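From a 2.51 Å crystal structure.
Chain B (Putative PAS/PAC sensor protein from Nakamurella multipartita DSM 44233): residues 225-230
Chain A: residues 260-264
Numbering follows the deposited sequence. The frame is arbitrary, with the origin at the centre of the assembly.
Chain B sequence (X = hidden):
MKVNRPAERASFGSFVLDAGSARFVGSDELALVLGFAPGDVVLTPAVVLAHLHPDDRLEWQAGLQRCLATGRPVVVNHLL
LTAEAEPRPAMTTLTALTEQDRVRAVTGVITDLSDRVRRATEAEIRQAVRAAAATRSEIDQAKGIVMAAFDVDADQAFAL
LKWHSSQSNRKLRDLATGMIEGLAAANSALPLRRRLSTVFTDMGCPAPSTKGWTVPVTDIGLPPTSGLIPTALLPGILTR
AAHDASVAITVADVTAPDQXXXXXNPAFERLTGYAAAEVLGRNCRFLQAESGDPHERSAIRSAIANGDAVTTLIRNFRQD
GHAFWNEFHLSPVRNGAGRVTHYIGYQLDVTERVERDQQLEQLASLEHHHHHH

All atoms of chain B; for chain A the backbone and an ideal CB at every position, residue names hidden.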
# COMPACT_ATOMS: atom_id res chain seq x y z
N THR B 225 -25.72 -22.59 37.92
CA THR B 225 -25.32 -24.00 37.86
C THR B 225 -26.39 -24.80 37.14
O THR B 225 -27.58 -24.74 37.48
CB THR B 225 -25.04 -24.59 39.26
OG1 THR B 225 -23.94 -25.51 39.16
CG2 THR B 225 -26.25 -25.34 39.82
N SER B 226 -25.97 -25.55 36.11
CA SER B 226 -26.92 -26.36 35.35
C SER B 226 -27.37 -27.58 36.14
O SER B 226 -28.55 -27.94 36.12
CB SER B 226 -26.27 -26.80 34.03
OG SER B 226 -25.06 -27.49 34.26
N GLY B 227 -26.45 -28.22 36.86
CA GLY B 227 -26.73 -29.45 37.54
C GLY B 227 -26.50 -30.70 36.72
O GLY B 227 -26.82 -31.80 37.19
N LEU B 228 -25.97 -30.57 35.51
CA LEU B 228 -25.79 -31.71 34.62
C LEU B 228 -24.45 -32.41 34.81
O LEU B 228 -24.16 -33.37 34.10
CB LEU B 228 -25.92 -31.28 33.16
CG LEU B 228 -27.24 -30.64 32.74
CD1 LEU B 228 -27.29 -30.51 31.23
CD2 LEU B 228 -28.43 -31.44 33.25
N ILE B 229 -23.62 -31.93 35.73
CA ILE B 229 -22.36 -32.57 36.07
C ILE B 229 -22.51 -33.16 37.47
O ILE B 229 -22.89 -32.43 38.39
CB ILE B 229 -21.18 -31.58 36.02
CG1 ILE B 229 -20.96 -31.11 34.58
CG2 ILE B 229 -19.92 -32.23 36.57
CD1 ILE B 229 -19.97 -29.98 34.45
N PRO B 230 -22.23 -34.45 37.67
CA PRO B 230 -22.29 -35.00 39.03
C PRO B 230 -21.35 -34.27 39.97
O PRO B 230 -20.20 -33.98 39.63
CB PRO B 230 -21.88 -36.46 38.84
CG PRO B 230 -22.27 -36.77 37.43
CD PRO B 230 -22.02 -35.50 36.66
N UNK A 260 -23.61 -35.37 24.92
CA UNK A 260 -24.17 -34.02 25.00
C UNK A 260 -23.30 -33.06 25.79
O UNK A 260 -22.47 -33.45 26.61
CB UNK A 260 -25.56 -34.07 25.63
N UNK A 261 -23.53 -31.77 25.54
CA UNK A 261 -22.86 -30.72 26.28
C UNK A 261 -23.49 -30.60 27.66
O UNK A 261 -24.72 -30.53 27.78
CB UNK A 261 -22.93 -29.39 25.53
N UNK A 262 -22.65 -30.56 28.69
CA UNK A 262 -23.11 -30.36 30.06
C UNK A 262 -22.54 -29.11 30.70
O UNK A 262 -22.95 -28.76 31.82
CB UNK A 262 -22.75 -31.58 30.91
N UNK A 263 -21.61 -28.42 30.04
CA UNK A 263 -21.11 -27.14 30.52
C UNK A 263 -20.58 -26.32 29.36
O UNK A 263 -20.00 -26.85 28.41
CB UNK A 263 -20.02 -27.34 31.57
N UNK A 264 -20.76 -25.00 29.45
CA UNK A 264 -20.22 -24.06 28.48
C UNK A 264 -20.13 -22.69 29.14
O UNK A 264 -21.14 -22.19 29.64
CB UNK A 264 -21.08 -24.01 27.22

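Position 260 lies out of reach of the chain B stretch, with nothing of it within 5.5 Å of the ideal CB, so chain B places no constraint here. The phi/psi of -75/159 suits most residues, proline included. The deposited residue is A:Pro260, whose ring makes no contact across the interface.

At 261 the CA-to-CB bond points away from chain B, again with nothing within 5.5 Å. Backbone angles of -76/132 are extended, as expected where a strand begins, and many side chains would serve. What chain B meets is the backbone: B:Leu228 CD1 lies 4.3 Å from O of position 261, a loose contact independent of side-chain identity. The residue is A:Leu261, its side chain out of contact.

Position 262 is the informative one. Its CA-to-CB bond points toward chain B, and the ideal CB sits 3.9 Å from B:Leu228 CB and 4.1 Å from B:Ile229 CG1. Both neighbours are aliphatic carbons, and that close to CB a compact apolar side chain fits the evidence best: alanine, valine or isoleucine, with threonine tolerable for its shape. The carbonyl O of 262 is already engaged by B:Ser226 OG at 3.5 Å, a weak hydrogen bond donated by the serine, which needs nothing from the side chain. The same OG accepts a weak bond from B:Leu228 N (N to OG 3.4 Å), nearly linear at 175°, so one hydroxyl links the chain B loop to the strand. The deposited residue is A:Val262, in the m rotamer (chi1 -62°). Its CB packs 3.8 Å from B:Leu228 CB, CG2 reaches 3.7 Å from B:Ile229 CG1, and CG1 lies 3.8 Å from B:Leu228 O. It gives up more surface to the contact, 82 Å², than any other residue of either stretch.

At 263 the CA-to-CB bond points sideways, and the ideal CB is 3.9 Å from B:Ile229 CD1. That methyl favours an apolar beginning to the side chain but says little about its end; aliphatic or aromatic residues would all suit the extended backbone (-155/146). The residue is A:Tyr263, with chi1 at 177° (t). Its CB makes the closest contact, 3.9 Å from B:Ile229 CD1, so the apolar packing is made at the base of the side chain rather than by the phenol hydroxyl.

Position 264 is out of reach, with nothing within 5.5 Å of its ideal CB. Its extended angles (-158/124) continue the strand, and chain B offers no basis for choosing. It is A:Ala264.

Chain A (260-264) PLVYA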
# COMPACT_ATOMS: atom_id res chain seq x y z
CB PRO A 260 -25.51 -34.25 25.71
CG PRO A 260 -25.28 -35.47 26.55
CD PRO A 260 -24.36 -36.34 25.74
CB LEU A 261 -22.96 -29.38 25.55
CG LEU A 261 -21.91 -29.00 24.51
CD1 LEU A 261 -22.24 -27.64 23.93
CD2 LEU A 261 -20.51 -28.99 25.11
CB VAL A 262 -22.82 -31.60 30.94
CG1 VAL A 262 -23.57 -32.81 30.41
CG2 VAL A 262 -21.33 -31.89 30.99
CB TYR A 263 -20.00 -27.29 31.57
CG TYR A 263 -19.44 -25.96 32.00
CD1 TYR A 263 -20.13 -25.15 32.90
CD2 TYR A 263 -18.24 -25.49 31.48
CE1 TYR A 263 -19.62 -23.92 33.28
CE2 TYR A 263 -17.73 -24.27 31.86
CZ TYR A 263 -18.42 -23.49 32.76
OH TYR A 263 -17.91 -22.26 33.13
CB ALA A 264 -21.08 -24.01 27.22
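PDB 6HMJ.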